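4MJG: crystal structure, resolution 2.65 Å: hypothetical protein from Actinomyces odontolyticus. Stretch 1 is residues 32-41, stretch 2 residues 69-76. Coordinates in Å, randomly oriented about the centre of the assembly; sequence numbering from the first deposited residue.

Stretch 1 (32-41) VAVPVAAETG
Stretch 2 69-76: TTVAPSMS

No hydrogen bond joins these two stretches; a helix lies along a strand through van der Waals contact alone. A helix runs through Val 34 to Ala 38, and Gly 41 is the first residue to leave it. The strand starts at Thr 69. Their axes run nearly parallel, 21° apart, and approach to 7.7 Å. Helical phi/psi values stay near -65/-40, while strand phi lies between -110° and -127° and psi between 119° and 163° for Thr 69 to Ala 72.

The register pairs Ala 33 with Thr 70, Ala 37 with Ala 72, and Thr 40 with Pro 73, at CA-CA distances of 7.4, 5.4 and 6.6 Å. The backbones come closest at Ala 72, whose small side chain points toward the helix. Ala 72 CB lies 3.7 Å from Val 36 CG1 (chi1 t), an apolar contact, and 4.3 Å from Ala 37 CA.

At one end, Ala 33 CB meets Thr 70 OG1 (chi1 p) at 3.6 Å, plain packing of a methyl against a hydroxyl. Further along, Thr 40 (chi1 m) donates from OG1 to Val 36 O at 2.7 Å, satisfying its hydroxyl within the helix. Thr 40 CG2 packs 3.5 Å from Pro 73 CG, on a C-gamma exo ring. Selenomethionine Met 75 (chi 91°, t, m) brings its terminal methyl CE to 3.7 Å from the methylene Glu 39 CG (chi1 t, chi2 p). At phi/psi 91/57, a CB on Gly 41 would jam against Thr 40 O, which calls for glycine.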

# COMPACT_ATOMS: atom_id res chain seq x y z
N VAL A 32 5.47 -3.62 -4.29
CA VAL A 32 5.55 -2.60 -5.35
C VAL A 32 6.18 -1.27 -4.90
O VAL A 32 6.52 -0.43 -5.74
CB VAL A 32 4.17 -2.29 -5.98
CG1 VAL A 32 3.52 -3.57 -6.47
CG2 VAL A 32 3.27 -1.54 -5.00
N ALA A 33 6.30 -1.07 -3.59
CA ALA A 33 7.02 0.09 -3.06
C ALA A 33 8.52 -0.02 -3.30
O ALA A 33 9.20 0.99 -3.49
CB ALA A 33 6.74 0.25 -1.57
N VAL A 34 9.03 -1.25 -3.29
CA VAL A 34 10.47 -1.50 -3.32
C VAL A 34 11.18 -0.80 -4.49
O VAL A 34 12.16 -0.09 -4.27
CB VAL A 34 10.79 -3.01 -3.32
CG1 VAL A 34 12.28 -3.24 -3.53
CG2 VAL A 34 10.33 -3.64 -2.01
N PRO A 35 10.69 -0.98 -5.73
CA PRO A 35 11.32 -0.28 -6.85
C PRO A 35 11.45 1.24 -6.65
O PRO A 35 12.42 1.84 -7.11
CB PRO A 35 10.40 -0.58 -8.03
CG PRO A 35 9.75 -1.88 -7.68
CD PRO A 35 9.59 -1.85 -6.19
N VAL A 36 10.48 1.84 -5.97
CA VAL A 36 10.49 3.29 -5.73
C VAL A 36 11.67 3.69 -4.85
O VAL A 36 12.30 4.72 -5.07
CB VAL A 36 9.16 3.77 -5.09
CG1 VAL A 36 9.21 5.26 -4.78
CG2 VAL A 36 7.99 3.46 -6.01
N ALA A 37 11.97 2.87 -3.84
CA ALA A 37 13.15 3.08 -3.00
C ALA A 37 14.43 2.69 -3.74
O ALA A 37 15.47 3.33 -3.57
CB ALA A 37 13.03 2.29 -1.71
N ALA A 38 14.35 1.63 -4.55
CA ALA A 38 15.50 1.17 -5.34
C ALA A 38 15.92 2.21 -6.38
O ALA A 38 17.11 2.50 -6.52
CB ALA A 38 15.18 -0.15 -6.02
N GLU A 39 14.94 2.78 -7.08
CA GLU A 39 15.18 3.80 -8.11
C GLU A 39 15.77 5.07 -7.52
O GLU A 39 16.55 5.77 -8.17
CB GLU A 39 13.88 4.13 -8.86
CG GLU A 39 14.06 4.95 -10.13
CD GLU A 39 14.77 4.20 -11.24
OE1 GLU A 39 14.85 2.95 -11.19
OE2 GLU A 39 15.25 4.86 -12.19
N THR A 40 15.39 5.38 -6.28
CA THR A 40 16.00 6.48 -5.54
C THR A 40 17.47 6.21 -5.28
O THR A 40 18.30 7.11 -5.36
CB THR A 40 15.36 6.67 -4.16
OG1 THR A 40 13.93 6.76 -4.29
CG2 THR A 40 15.90 7.93 -3.51
N GLY A 41 17.77 4.95 -4.97
CA GLY A 41 19.08 4.55 -4.50
C GLY A 41 19.08 4.64 -2.99
O GLY A 41 19.89 5.35 -2.40
N THR A 69 2.07 2.06 5.15
CA THR A 69 2.35 3.26 4.39
C THR A 69 3.85 3.48 4.48
O THR A 69 4.39 3.60 5.58
CB THR A 69 1.61 4.47 4.97
OG1 THR A 69 0.19 4.22 4.95
CG2 THR A 69 1.92 5.72 4.17
N THR A 70 4.54 3.46 3.34
CA THR A 70 5.98 3.67 3.31
C THR A 70 6.34 4.89 2.48
O THR A 70 5.62 5.25 1.56
CB THR A 70 6.75 2.45 2.77
OG1 THR A 70 6.37 2.19 1.41
CG2 THR A 70 6.46 1.23 3.61
N VAL A 71 7.47 5.50 2.82
CA VAL A 71 7.88 6.76 2.23
C VAL A 71 9.30 6.67 1.68
O VAL A 71 10.22 6.31 2.41
CB VAL A 71 7.80 7.91 3.26
CG1 VAL A 71 8.33 9.21 2.68
CG2 VAL A 71 6.35 8.10 3.70
N ALA A 72 9.45 7.00 0.40
CA ALA A 72 10.76 7.05 -0.24
C ALA A 72 11.10 8.51 -0.52
O ALA A 72 10.22 9.36 -0.50
CB ALA A 72 10.73 6.27 -1.54
N PRO A 73 12.38 8.80 -0.79
CA PRO A 73 12.71 10.18 -1.17
C PRO A 73 12.09 10.57 -2.51
O PRO A 73 11.67 9.69 -3.28
CB PRO A 73 14.24 10.16 -1.25
CG PRO A 73 14.66 9.00 -0.41
CD PRO A 73 13.58 7.97 -0.60
N SER A 74 12.03 11.87 -2.79
CA SER A 74 11.24 12.37 -3.92
C SER A 74 11.91 12.12 -5.28
O SER A 74 13.12 11.92 -5.36
CB SER A 74 10.95 13.87 -3.76
OG SER A 74 9.95 14.28 -4.68
N MSE A 75 11.08 12.13 -6.32
CA MSE A 75 11.54 12.10 -7.70
C MSE A 75 10.52 12.87 -8.50
O MSE A 75 9.39 13.05 -8.05
CB MSE A 75 11.72 10.65 -8.19
CG MSE A 75 10.50 10.02 -8.85
SE MSE A 75 10.58 8.06 -8.70
CE MSE A 75 11.62 7.68 -10.32
N SER A 76 10.91 13.36 -9.67
CA SER A 76 9.98 14.13 -10.50
C SER A 76 8.76 13.27 -10.84
O SER A 76 8.89 12.06 -11.07
CB SER A 76 10.67 14.62 -11.78
OG SER A 76 10.84 13.57 -12.72